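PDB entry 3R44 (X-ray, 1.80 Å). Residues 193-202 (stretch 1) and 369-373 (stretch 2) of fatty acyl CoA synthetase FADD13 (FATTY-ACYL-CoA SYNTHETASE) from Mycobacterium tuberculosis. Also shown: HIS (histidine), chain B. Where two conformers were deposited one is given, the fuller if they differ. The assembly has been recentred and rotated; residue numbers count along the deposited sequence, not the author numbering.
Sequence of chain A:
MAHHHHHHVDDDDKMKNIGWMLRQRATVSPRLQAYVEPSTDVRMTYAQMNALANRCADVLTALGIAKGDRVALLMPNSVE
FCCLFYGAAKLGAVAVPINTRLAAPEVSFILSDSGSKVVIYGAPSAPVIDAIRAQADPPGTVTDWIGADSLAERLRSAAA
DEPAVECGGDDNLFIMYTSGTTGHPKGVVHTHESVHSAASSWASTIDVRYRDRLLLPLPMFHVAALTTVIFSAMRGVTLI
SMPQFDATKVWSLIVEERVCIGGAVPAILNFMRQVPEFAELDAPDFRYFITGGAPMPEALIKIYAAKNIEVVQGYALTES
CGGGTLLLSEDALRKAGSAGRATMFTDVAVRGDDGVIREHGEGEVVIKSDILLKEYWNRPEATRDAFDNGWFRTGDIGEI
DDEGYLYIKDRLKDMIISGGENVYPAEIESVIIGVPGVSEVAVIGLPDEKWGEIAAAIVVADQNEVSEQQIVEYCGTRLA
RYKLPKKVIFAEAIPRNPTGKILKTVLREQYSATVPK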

ATOM      1  N   GLU A 193      15.751   5.193   8.282  1.00 13.17           N
ATOM      2  CA  GLU A 193      16.166   5.934   7.099  1.00 15.54           C
ATOM      3  C   GLU A 193      15.177   5.810   5.961  1.00 15.16           C
ATOM      4  O   GLU A 193      14.879   6.807   5.327  1.00 13.77           O
ATOM      5  N   SER A 194      14.706   4.590   5.663  1.00 14.10           N
ATOM      6  CA  SER A 194      13.777   4.437   4.526  1.00 13.12           C
ATOM      7  C   SER A 194      12.435   5.089   4.758  1.00 13.30           C
ATOM      8  O   SER A 194      11.853   5.685   3.890  1.00 11.25           O
ATOM      9  N   VAL A 195      11.951   4.998   5.983  1.00 13.30           N
ATOM     10  CA  VAL A 195      10.712   5.563   6.388  1.00 14.70           C
ATOM     11  C   VAL A 195      10.805   7.093   6.332  1.00 13.48           C
ATOM     12  O   VAL A 195       9.910   7.790   5.826  1.00 14.41           O
ATOM     13  N   HIS A 196      11.888   7.614   6.878  1.00 13.97           N
ATOM     14  CA  HIS A 196      12.124   9.052   6.825  1.00 14.22           C
ATOM     15  C   HIS A 196      12.197   9.529   5.364  1.00 13.54           C
ATOM     16  O   HIS A 196      11.641  10.569   5.018  1.00 14.52           O
ATOM     17  N   SER A 197      12.892   8.772   4.528  1.00 13.72           N
ATOM     18  CA  SER A 197      13.034   9.162   3.119  0.50 14.60           C
ATOM     19  C   SER A 197      11.690   9.166   2.409  1.00 14.93           C
ATOM     20  O   SER A 197      11.395  10.064   1.636  1.00 15.15           O
ATOM     21  N   ALA A 198      10.871   8.179   2.693  1.00 14.17           N
ATOM     22  CA  ALA A 198       9.587   8.088   2.065  1.00 14.30           C
ATOM     23  C   ALA A 198       8.722   9.212   2.547  1.00 13.98           C
ATOM     24  O   ALA A 198       8.011   9.808   1.755  1.00 15.26           O
ATOM     25  N   ALA A 199       8.786   9.521   3.846  1.00 14.85           N
ATOM     26  CA  ALA A 199       7.963  10.606   4.397  1.00 15.65           C
ATOM     27  C   ALA A 199       8.428  11.918   3.741  1.00 16.82           C
ATOM     28  O   ALA A 199       7.622  12.749   3.311  1.00 16.87           O
ATOM     29  N   SER A 200       9.733  12.103   3.663  1.00 17.00           N
ATOM     30  CA  SER A 200      10.297  13.323   3.036  1.00 19.27           C
ATOM     31  C   SER A 200       9.950  13.439   1.599  1.00 18.38           C
ATOM     32  O   SER A 200       9.655  14.531   1.114  1.00 17.11           O
ATOM     33  N   SER A 201       9.979  12.294   0.909  1.00 19.11           N
ATOM     34  CA  SER A 201       9.603  12.231  -0.492  1.00 20.10           C
ATOM     35  C   SER A 201       8.175  12.781  -0.696  1.00 19.49           C
ATOM     36  O   SER A 201       7.941  13.687  -1.468  1.00 19.73           O
ATOM     37  N   TRP A 202       7.235  12.257   0.063  1.00 18.16           N
ATOM     38  CA  TRP A 202       5.855  12.758  -0.025  1.00 19.00           C
ATOM     39  C   TRP A 202       5.753  14.239   0.328  1.00 17.65           C
ATOM     40  O   TRP A 202       5.210  15.049  -0.415  1.00 19.96           O
ATOM     41  N   SER A 369      16.525   4.554  -4.728  1.00 11.84           N
ATOM     42  CA  SER A 369      16.071   5.489  -3.740  1.00 12.67           C
ATOM     43  C   SER A 369      16.375   4.959  -2.355  1.00 14.21           C
ATOM     44  O   SER A 369      16.323   3.751  -2.134  1.00 13.59           O
ATOM     45  N   ASP A 370      16.618   5.859  -1.418  1.00 14.51           N
ATOM     46  CA  ASP A 370      16.681   5.480   0.008  1.00 15.05           C
ATOM     47  C   ASP A 370      15.317   5.056   0.613  1.00 14.32           C
ATOM     48  O   ASP A 370      15.292   4.550   1.734  1.00 13.96           O
ATOM     49  N   ILE A 371      14.205   5.246  -0.097  1.00 12.32           N
ATOM     50  CA  ILE A 371      12.922   4.737   0.367  1.00 13.21           C
ATOM     51  C   ILE A 371      12.822   3.206   0.301  1.00 13.02           C
ATOM     52  O   ILE A 371      11.897   2.599   0.880  1.00 12.68           O
ATOM     53  N   LEU A 372      13.759   2.575  -0.409  1.00 11.89           N
ATOM     54  CA  LEU A 372      13.692   1.135  -0.648  1.00 12.06           C
ATOM     55  C   LEU A 372      13.978   0.338   0.590  1.00 12.57           C
ATOM     56  O   LEU A 372      14.766   0.710   1.466  1.00 10.78           O
ATOM     57  N   LEU A 373      13.364  -0.818   0.628  1.00 12.50           N
ATOM     58  CA  LEU A 373      13.631  -1.799   1.665  1.00 11.78           C
ATOM     59  C   LEU A 373      15.110  -2.093   1.832  1.00 13.89           C
ATOM     60  O   LEU A 373      15.921  -2.048   0.873  1.00 12.93           O
TER

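Stretch 1 is helical throughout, and stretch 2 is a short loop containing a type I beta turn from Ser-369 to Leu-372. The two bury 294 Å² between them. The nearest CA atoms across the stretches are those of Ser-194 and Ile-371, 4.3 Å apart.

The apolar packing centres on Ile-371. Its chi1 is p and its chi2 t. CB leaves the backbone sideways to the helix, but CG2 lies against it. Ile-371 CG2 is 3.4 Å from Ala-198 N and 3.6 Å from Ser-197 C, so the methyl meets the helix backbone as well as its side chains. Ile-371 CG2 also lies 4.0 Å from Ala-198 CB and 4.4 Å from Ser-201 CB. Leu-372 and Leu-373 point their CB atoms away from the helix.

Ser-197 points toward the loop with chi1 m. Ser-197 OG sits 3.4 Å from Asp-370 CB, and Asp-370, also m, points toward the helix. Ser-194, chi1 p, packs its CB 3.7 Å from Ile-371 O and 3.6 Å from Leu-372 O.

No direct hydrogen bond joins the stretches. Ser-194 CA makes a CA-H...O contact with Asp-370 O at 3.2 Å. Water 1 lies between the stretches, 2.5 Å from Asp-370 O and 3.3 Å from Glu-193 OE1. It can donate to either, but with acceptors elsewhere in the structure it has too few protons for all. The extended t,t side chain of Glu-193 brings its carboxylate near that of Asp-370. These like charges approach to 4.4 Å, Glu-193 OE2 to Asp-370 OD2.

Within the loop, Ile-371 N donates to Ser-369 OG at 3.1 Å, and a weak bond runs from Leu-372 N to Ser-369 O at 3.3 Å. Within the helix, Ser-200 OG donates to His-196 O at 2.9 Å.

The bound histidine contacts the helix. OXT of the bound histidine is 2.9 Å from His-196 ND1, and its CB lies over one face of that ring.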

ATOM      1  CB  GLU A 193      17.551   5.481   6.615  1.00 17.42           C
ATOM      2  CG  GLU A 193      17.945   5.980   5.217  1.00 22.92           C
ATOM      3  CD  GLU A 193      19.370   5.535   4.822  1.00 31.02           C
ATOM      4  OE1 GLU A 193      19.544   4.352   4.472  1.00 36.24           O
ATOM      5  OE2 GLU A 193      20.325   6.333   4.909  1.00 35.04           O
ATOM      6  CB  SER A 194      13.751   2.952   4.034  1.00 14.05           C
ATOM      7  OG  SER A 194      13.185   2.054   5.001  1.00 14.86           O
ATOM      8  CB  VAL A 195      10.413   5.040   7.861  1.00 15.04           C
ATOM      9  CG1 VAL A 195       9.428   5.840   8.586  1.00 16.95           C
ATOM     10  CG2 VAL A 195      10.003   3.567   7.795  1.00 19.99           C
ATOM     11  CB  HIS A 196      13.402   9.399   7.547  1.00 14.31           C
ATOM     12  CG  HIS A 196      13.878  10.795   7.290  1.00 21.39           C
ATOM     13  ND1 HIS A 196      14.891  11.085   6.394  1.00 24.90           N
ATOM     14  CD2 HIS A 196      13.441  11.980   7.775  1.00 23.19           C
ATOM     15  CE1 HIS A 196      15.070  12.399   6.363  1.00 29.04           C
ATOM     16  NE2 HIS A 196      14.215  12.963   7.206  1.00 25.80           N
ATOM     17  CB  SER A 197      14.016   8.246   2.423  0.50 15.61           C
ATOM     18  OG  SER A 197      15.326   8.542   2.878  0.50 16.43           O
ATOM     19  CB  ALA A 198       8.926   6.718   2.416  1.00 14.62           C
ATOM     20  CB  ALA A 199       8.084  10.654   5.960  1.00 15.76           C
ATOM     21  CB  SER A 200      11.812  13.340   3.088  1.00 21.24           C
ATOM     22  OG  SER A 200      12.224  13.294   4.408  1.00 26.98           O
ATOM     23  CB  SER A 201       9.674  10.808  -1.002  1.00 21.14           C
ATOM     24  OG  SER A 201       9.370  10.841  -2.361  1.00 26.72           O
ATOM     25  CB  TRP A 202       5.012  11.959   0.950  1.00 19.16           C
ATOM     26  CG  TRP A 202       4.572  10.672   0.432  1.00 24.64           C
ATOM     27  CD1 TRP A 202       5.216   9.444   0.496  1.00 29.72           C
ATOM     28  CD2 TRP A 202       3.339  10.438  -0.170  1.00 29.23           C
ATOM     29  NE1 TRP A 202       4.427   8.468  -0.092  1.00 26.07           N
ATOM     30  CE2 TRP A 202       3.267   9.059  -0.493  1.00 28.66           C
ATOM     31  CE3 TRP A 202       2.269  11.284  -0.528  1.00 30.18           C
ATOM     32  CZ2 TRP A 202       2.166   8.507  -1.169  1.00 31.96           C
ATOM     33  CZ3 TRP A 202       1.182  10.737  -1.161  1.00 32.54           C
ATOM     34  CH2 TRP A 202       1.129   9.352  -1.466  1.00 32.83           C
ATOM     35  CB  SER A 369      14.544   5.651  -3.793  1.00 11.98           C
ATOM     36  OG  SER A 369      14.061   6.660  -2.903  1.00 13.55           O
ATOM     37  CB  ASP A 370      17.225   6.641   0.848  1.00 15.08           C
ATOM     38  CG  ASP A 370      18.700   6.863   0.679  1.00 21.79           C
ATOM     39  OD1 ASP A 370      19.372   5.902   0.276  1.00 25.14           O
ATOM     40  OD2 ASP A 370      19.186   7.976   1.002  1.00 25.38           O
ATOM     41  CB  ILE A 371      11.731   5.322  -0.415  1.00 12.55           C
ATOM     42  CG1 ILE A 371      11.705   4.679  -1.808  1.00 13.53           C
ATOM     43  CG2 ILE A 371      11.702   6.952  -0.410  1.00 13.51           C
ATOM     44  CD1 ILE A 371      10.609   5.229  -2.729  1.00 14.97           C
ATOM     45  CB  LEU A 372      14.654   0.711  -1.756  1.00 11.92           C
ATOM     46  CG  LEU A 372      14.261   1.242  -3.121  1.00 14.60           C
ATOM     47  CD1 LEU A 372      15.397   0.964  -4.115  1.00 16.79           C
ATOM     48  CD2 LEU A 372      12.952   0.661  -3.617  1.00 15.15           C
ATOM     49  CB  LEU A 373      12.860  -3.129   1.392  1.00 11.17           C
ATOM     50  CG  LEU A 373      13.532  -4.108   0.402  1.00 13.13           C
ATOM     51  CD1 LEU A 373      12.767  -5.411   0.352  1.00 15.20           C
ATOM     52  CD2 LEU A 373      13.693  -3.545  -1.064  1.00 13.05           C
TER
HETATM   53  N   HIS B 504      19.000  11.381   6.951  1.00 43.40           N
HETATM   54  CA  HIS B 504      18.427  10.721   8.148  1.00 41.21           C
HETATM   55  C   HIS B 504      17.925   9.338   7.795  1.00 42.49           C
HETATM   56  O   HIS B 504      18.316   8.291   8.319  1.00 42.23           O
HETATM   57  CB  HIS B 504      17.302  11.613   8.715  1.00 41.03           C
HETATM   58  CG  HIS B 504      16.336  10.918   9.616  1.00 34.26           C
HETATM   59  ND1 HIS B 504      15.582  11.614  10.546  1.00 29.97           N
HETATM   60  CD2 HIS B 504      15.984   9.606   9.742  1.00 28.87           C
HETATM   61  CE1 HIS B 504      14.802  10.758  11.196  1.00 26.81           C
HETATM   62  NE2 HIS B 504      15.019   9.539  10.720  1.00 25.01           N
HETATM   63  OXT HIS B 504      17.065   9.235   6.926  1.00 44.43           O
HETATM   64  O   HOH W   1      17.119   3.102   2.699  1.00 31.01           O